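Local coordinates for protein acid phosphatase (Bacillus anthracis, PDB 2I34) that probably hydrolyses phosphate monoesters at acid pH, as a magnesium-dependent phosphatase of the HAD superfamily, at residues A[61-66]-A[172-177]; A[120-125]-A[141-146]. All coordinates share one frame; numbering follows the deposited sequence.

In the fold
After helices 21-29 and 31-54 the chain enters the five-stranded parallel sheet at strand 59-64, its middle strand, which ends at the magnesium and tungstate site. Interaction 1 closes a loop of more than a hundred residues when strand 172-179 returns beside it. Interaction 2 is a much shorter closure within that loop: after strand 119-125 and helix 131-141 the loop at 141-146 comes back against the start of the strand. Strand 119-125 flanks strand 59-64 on the side opposite to 172-179, and backbone pairing of Leu64 with Tyr121 and Ile123 joins the two contacts. Both 61-66 and 120-125 reach the tungstate.

Interaction 1. Residues A[61-66]-A[172-177]; sequences AIVLDL and HDIVLF. With MG (magnesium ion), chain C; WO4 (tungstate(VI)ion), chain D.
Ala61 pairs with Ile174 and Val63 with Phe177 where strands 59-64 and 172-179 run parallel in the central sheet of a Rossmann-like HAD fold. Ala61 N donates to Asp173 O (2.9 Å), and its O accepts from Val175 N. Val63 N continues the ladder to Leu176 O at 3.0 Å. Between these bonds Val175 leaves extended geometry (psi -23°) and the register slips by one residue, leaving the buried Leu176 N without a partner in the model. Along the Val63 side chain, CB lies 3.8 Å from Phe177 CD1. With CG1 anti to the backbone N (chi1 165°), that branch stays beside CD1, while CG2 turns to meet Ile174 CG2 at 3.6 Å and reaches Ile174 CD1. Ile174 CG2 in turn lies over one face of the Phe177 ring, toward its rim. On the other face of the sheet, Ile62 CG2 packs on Leu176 CB. Past the strand end, Asp65, first aspartate of an apparent DxDx(T/V) motif, sets OD1 2.5 Å from the tungstate W, consistent with the nucleophile of HAD phosphatases meeting a phosphate mimic. Its OD2 binds magnesium at 2.0 Å, with Asp67 O, Asp180 OD1, a tungstate oxygen and two waters.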
loop_
_atom_site.group_PDB
_atom_site.type_symbol
_atom_site.label_atom_id
_atom_site.label_comp_id
_atom_site.label_asym_id
_atom_site.label_seq_id
_atom_site.Cartn_x
_atom_site.Cartn_y
_atom_site.Cartn_z
ATOM N N ALA A 61 13.528 -2.684 -21.692
ATOM C CA ALA A 61 13.781 -3.304 -20.384
ATOM C C ALA A 61 12.794 -2.831 -19.322
ATOM O O ALA A 61 12.163 -1.784 -19.456
ATOM C CB ALA A 61 15.207 -3.040 -19.916
ATOM N N ILE A 62 12.648 -3.642 -18.286
ATOM C CA ILE A 62 12.029 -3.204 -17.038
ATOM C C ILE A 62 13.043 -3.353 -15.911
ATOM O O ILE A 62 13.952 -4.184 -15.989
ATOM C CB ILE A 62 10.747 -3.980 -16.691
ATOM C CG1 ILE A 62 11.033 -5.479 -16.501
ATOM C CG2 ILE A 62 9.685 -3.740 -17.762
ATOM C CD1 ILE A 62 9.906 -6.236 -15.846
ATOM N N VAL A 63 12.879 -2.530 -14.878
ATOM C CA VAL A 63 13.747 -2.529 -13.711
ATOM C C VAL A 63 12.866 -2.779 -12.480
ATOM O O VAL A 63 11.818 -2.149 -12.315
ATOM C CB VAL A 63 14.506 -1.171 -13.570
ATOM C CG1 VAL A 63 15.127 -0.995 -12.203
ATOM C CG2 VAL A 63 15.570 -1.020 -14.674
ATOM N N LEU A 64 13.304 -3.711 -11.640
ATOM C CA LEU A 64 12.667 -3.964 -10.363
ATOM C C LEU A 64 13.684 -3.976 -9.244
ATOM O O LEU A 64 14.780 -4.544 -9.376
ATOM C CB LEU A 64 11.939 -5.310 -10.357
ATOM C CG LEU A 64 11.023 -5.631 -11.546
ATOM C CD1 LEU A 64 11.765 -6.451 -12.597
ATOM C CD2 LEU A 64 9.754 -6.336 -11.053
ATOM N N ASP A 65 13.292 -3.352 -8.139
ATOM C CA ASP A 65 13.863 -3.617 -6.828
ATOM C C ASP A 65 13.578 -5.076 -6.425
ATOM O O ASP A 65 12.651 -5.688 -6.967
ATOM C CB ASP A 65 13.212 -2.685 -5.813
ATOM C CG ASP A 65 13.652 -2.967 -4.418
ATOM O OD1 ASP A 65 14.869 -2.854 -4.176
ATOM O OD2 ASP A 65 12.793 -3.304 -3.555
ATOM N N LEU A 66 14.360 -5.626 -5.483
ATOM C CA LEU A 66 14.082 -6.976 -4.948
ATOM C C LEU A 66 13.300 -7.035 -3.629
ATOM O O LEU A 66 12.187 -7.555 -3.596
ATOM C CB LEU A 66 15.367 -7.811 -4.832
ATOM C CG LEU A 66 15.914 -8.325 -6.167
ATOM C CD1 LEU A 66 17.239 -9.069 -5.969
ATOM C CD2 LEU A 66 14.894 -9.229 -6.851
ATOM N N HIS A 172 19.320 -0.076 -23.225
ATOM C CA HIS A 172 17.898 -0.407 -23.231
ATOM C C HIS A 172 17.067 0.847 -23.015
ATOM O O HIS A 172 17.571 1.837 -22.494
ATOM C CB HIS A 172 17.581 -1.382 -22.106
ATOM C CG HIS A 172 18.240 -2.718 -22.237
ATOM N ND1 HIS A 172 19.572 -2.921 -21.951
ATOM C CD2 HIS A 172 17.736 -3.930 -22.569
ATOM C CE1 HIS A 172 19.872 -4.192 -22.150
ATOM N NE2 HIS A 172 18.773 -4.827 -22.518
ATOM N N ASP A 173 15.802 0.812 -23.432
ATOM C CA ASP A 173 14.837 1.820 -23.013
ATOM C C ASP A 173 14.051 1.203 -21.875
ATOM O O ASP A 173 13.339 0.229 -22.066
ATOM C CB ASP A 173 13.921 2.258 -24.158
ATOM C CG ASP A 173 14.621 3.191 -25.158
ATOM O OD1 ASP A 173 15.657 3.805 -24.810
ATOM O OD2 ASP A 173 14.137 3.316 -26.308
ATOM N N ILE A 174 14.198 1.775 -20.682
ATOM C CA ILE A 174 13.537 1.253 -19.492
ATOM C C ILE A 174 12.113 1.799 -19.490
ATOM O O ILE A 174 11.899 3.014 -19.319
ATOM C CB ILE A 174 14.287 1.631 -18.184
ATOM C CG1 ILE A 174 15.787 1.264 -18.288
ATOM C CG2 ILE A 174 13.631 0.938 -17.010
ATOM C CD1 ILE A 174 16.682 1.690 -17.058
ATOM N N VAL A 175 11.145 0.913 -19.718
ATOM C CA VAL A 175 9.759 1.337 -19.892
ATOM C C VAL A 175 8.981 1.369 -18.564
ATOM O O VAL A 175 8.005 2.089 -18.460
ATOM C CB VAL A 175 9.013 0.510 -20.983
ATOM C CG1 VAL A 175 9.732 0.639 -22.308
ATOM C CG2 VAL A 175 8.838 -0.960 -20.588
ATOM N N LEU A 176 9.443 0.609 -17.568
ATOM C CA LEU A 176 8.816 0.549 -16.253
ATOM C C LEU A 176 9.838 0.320 -15.151
ATOM O O LEU A 176 10.826 -0.392 -15.359
ATOM C CB LEU A 176 7.806 -0.596 -16.190
ATOM C CG LEU A 176 6.524 -0.496 -17.011
ATOM C CD1 LEU A 176 5.952 -1.880 -17.181
ATOM C CD2 LEU A 176 5.508 0.433 -16.346
ATOM N N PHE A 177 9.570 0.936 -13.991
ATOM C CA PHE A 177 10.304 0.708 -12.732
ATOM C C PHE A 177 9.334 0.203 -11.674
ATOM O O PHE A 177 8.230 0.736 -11.562
ATOM C CB PHE A 177 10.940 1.993 -12.226
ATOM C CG PHE A 177 11.965 2.574 -13.152
ATOM C CD1 PHE A 177 13.323 2.370 -12.925
ATOM C CD2 PHE A 177 11.576 3.331 -14.246
ATOM C CE1 PHE A 177 14.272 2.923 -13.775
ATOM C CE2 PHE A 177 12.535 3.895 -15.119
ATOM C CZ PHE A 177 13.875 3.686 -14.880
HETATM MG MG MG C . 12.720 -2.675 -1.619
HETATM W W WO4 D . 16.232 -3.486 -2.215
HETATM O O1 WO4 D . 17.424 -3.926 -0.628
HETATM O O2 WO4 D . 14.406 -3.104 -1.412
HETATM O O3 WO4 D . 16.356 -5.228 -3.184
HETATM O O4 WO4 D . 17.189 -1.925 -3.074
HETATM O O HOH W 1 12.761 -2.161 0.443
HETATM O O HOH W 2 13.354 -0.749 -2.173
#

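Interaction 2. Residues A[120-125]-A[141-146]; sequences IYYISN and VGAPQA. With WO4 (tungstate(VI)ion), chain D.
The loop that follows helix 131-141, where Gly142 ends the helix in a Schellman motif, folds back on the first half of strand 119-125 and is held there by two hydrogen bonds. Tyr122 OH donates to Pro144 O at 2.8 Å, approaching 15° from the carbonyl plane. Its ring meets the loop edge-on: Pro144 O and Gln145 O both lie at the rim near the ring plane, Gln145 O 3.7 Å from Tyr122 CE2. Ala143 CB sits 3.6 Å from Tyr122 OH, and Ile120 CG2 lies over one ring face, offset toward the rim. The second bond runs from Ile120 N to Gln145 OE1, 2.9 Å and nearly straight (164°). The Gln145 chain, extended beyond CG, carries its amide across Ile120, with OE1 at the backbone N and NE2 3.6 Å from Ile120 CD1. Ile120 CD1 also packs against Pro144 CG at 3.9 Å, the two side chains crossing at a slant. At the far end of the strand, Asn125 N donates to tungstate O4 (2.8 Å); Ser124 OG lies implausibly close to O3, so that bond is doubtful. The loop is bound to the beginning of the strand while the strand's end serves the anion site. Helix 106-115 packs on Tyr122 and Pro144 through Leu110, strand 59-64 meets Ile120 through Ile62 and Leu64, and strand 151-154 touches Tyr122 through Ile151.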
loop_
_atom_site.group_PDB
_atom_site.type_symbol
_atom_site.label_atom_id
_atom_site.label_comp_id
_atom_site.label_asym_id
_atom_site.label_seq_id
_atom_site.Cartn_x
_atom_site.Cartn_y
_atom_site.Cartn_z
ATOM N N ILE A 120 14.946 -7.931 -18.174
ATOM C CA ILE A 120 14.611 -7.575 -16.804
ATOM C C ILE A 120 15.907 -7.311 -16.068
ATOM O O ILE A 120 16.847 -8.103 -16.168
ATOM C CB ILE A 120 13.940 -8.749 -16.073
ATOM C CG1 ILE A 120 12.590 -9.109 -16.716
ATOM C CG2 ILE A 120 13.784 -8.443 -14.589
ATOM C CD1 ILE A 120 12.222 -10.588 -16.552
ATOM N N TYR A 121 15.945 -6.221 -15.305
ATOM C CA TYR A 121 17.084 -5.943 -14.413
ATOM C C TYR A 121 16.599 -5.768 -12.991
ATOM O O TYR A 121 15.725 -4.937 -12.709
ATOM C CB TYR A 121 17.892 -4.728 -14.894
ATOM C CG TYR A 121 18.487 -5.019 -16.240
ATOM C CD1 TYR A 121 19.700 -5.704 -16.353
ATOM C CD2 TYR A 121 17.795 -4.701 -17.411
ATOM C CE1 TYR A 121 20.224 -6.031 -17.596
ATOM C CE2 TYR A 121 18.329 -5.011 -18.674
ATOM C CZ TYR A 121 19.534 -5.687 -18.753
ATOM O OH TYR A 121 20.055 -6.025 -19.985
ATOM N N TYR A 122 17.166 -6.591 -12.119
ATOM C CA TYR A 122 16.891 -6.552 -10.697
ATOM C C TYR A 122 17.956 -5.661 -10.077
ATOM O O TYR A 122 19.104 -6.067 -9.886
ATOM C CB TYR A 122 16.935 -7.958 -10.096
ATOM C CG TYR A 122 16.044 -8.986 -10.773
ATOM C CD1 TYR A 122 14.678 -9.042 -10.487
ATOM C CD2 TYR A 122 16.569 -9.923 -11.661
ATOM C CE1 TYR A 122 13.857 -9.994 -11.066
ATOM C CE2 TYR A 122 15.741 -10.884 -12.278
ATOM C CZ TYR A 122 14.374 -10.912 -11.961
ATOM O OH TYR A 122 13.516 -11.853 -12.516
ATOM N N ILE A 123 17.573 -4.421 -9.816
ATOM C CA ILE A 123 18.491 -3.450 -9.283
ATOM C C ILE A 123 18.144 -3.338 -7.800
ATOM O O ILE A 123 17.107 -2.787 -7.454
ATOM C CB ILE A 123 18.396 -2.095 -10.031
ATOM C CG1 ILE A 123 18.764 -2.306 -11.496
ATOM C CG2 ILE A 123 19.327 -1.059 -9.400
ATOM C CD1 ILE A 123 18.884 -1.002 -12.329
ATOM N N SER A 124 19.056 -3.840 -6.963
ATOM C CA SER A 124 18.828 -4.062 -5.538
ATOM C C SER A 124 20.021 -3.579 -4.716
ATOM O O SER A 124 21.177 -3.732 -5.128
ATOM C CB SER A 124 18.620 -5.562 -5.290
ATOM O OG SER A 124 18.597 -5.870 -3.909
ATOM N N ASN A 125 19.723 -3.021 -3.543
ATOM C CA ASN A 125 20.734 -2.585 -2.601
ATOM C C ASN A 125 21.212 -3.661 -1.633
ATOM O O ASN A 125 21.958 -3.371 -0.712
ATOM C CB ASN A 125 20.263 -1.329 -1.873
ATOM C CG ASN A 125 20.338 -0.104 -2.759
ATOM O OD1 ASN A 125 20.902 -0.163 -3.850
ATOM N ND2 ASN A 125 19.793 1.007 -2.295
ATOM N N VAL A 141 12.525 -19.310 -6.323
ATOM C CA VAL A 141 11.188 -18.794 -6.568
ATOM C C VAL A 141 10.823 -18.816 -8.065
ATOM O O VAL A 141 9.689 -18.530 -8.412
ATOM C CB VAL A 141 10.994 -17.350 -5.991
ATOM C CG1 VAL A 141 11.281 -17.320 -4.495
ATOM C CG2 VAL A 141 11.863 -16.338 -6.712
ATOM N N GLY A 142 11.790 -19.130 -8.927
ATOM C CA GLY A 142 11.577 -19.234 -10.367
ATOM C C GLY A 142 11.561 -17.885 -11.066
ATOM O O GLY A 142 10.872 -17.707 -12.066
ATOM N N ALA A 143 12.318 -16.922 -10.538
ATOM C CA ALA A 143 12.447 -15.633 -11.212
ATOM C C ALA A 143 13.301 -15.788 -12.482
ATOM O O ALA A 143 14.371 -16.387 -12.439
ATOM C CB ALA A 143 13.053 -14.600 -10.272
ATOM N N PRO A 144 12.816 -15.279 -13.626
ATOM C CA PRO A 144 13.619 -15.355 -14.846
ATOM C C PRO A 144 14.899 -14.508 -14.828
ATOM O O PRO A 144 15.038 -13.582 -14.023
ATOM C CB PRO A 144 12.656 -14.887 -15.939
ATOM C CG PRO A 144 11.586 -14.208 -15.286
ATOM C CD PRO A 144 11.493 -14.686 -13.874
ATOM N N GLN A 145 15.835 -14.859 -15.702
ATOM C CA GLN A 145 17.082 -14.105 -15.861
ATOM C C GLN A 145 17.781 -13.854 -14.500
ATOM O O GLN A 145 18.227 -12.747 -14.207
ATOM C CB GLN A 145 16.806 -12.785 -16.620
ATOM C CG GLN A 145 16.204 -12.962 -18.023
ATOM C CD GLN A 145 15.549 -11.687 -18.557
ATOM O OE1 GLN A 145 16.063 -10.591 -18.370
ATOM N NE2 GLN A 145 14.381 -11.830 -19.210
ATOM N N ALA A 146 17.885 -14.907 -13.686
ATOM C CA ALA A 146 18.531 -14.836 -12.376
ATOM C C ALA A 146 20.041 -15.018 -12.494
ATOM O O ALA A 146 20.596 -15.999 -11.987
ATOM C CB ALA A 146 17.929 -15.895 -11.430
HETATM W W WO4 D . 16.232 -3.486 -2.215
HETATM O O1 WO4 D . 17.424 -3.926 -0.628
HETATM O O2 WO4 D . 14.406 -3.104 -1.412
HETATM O O3 WO4 D . 16.356 -5.228 -3.184
HETATM O O4 WO4 D . 17.189 -1.925 -3.074
#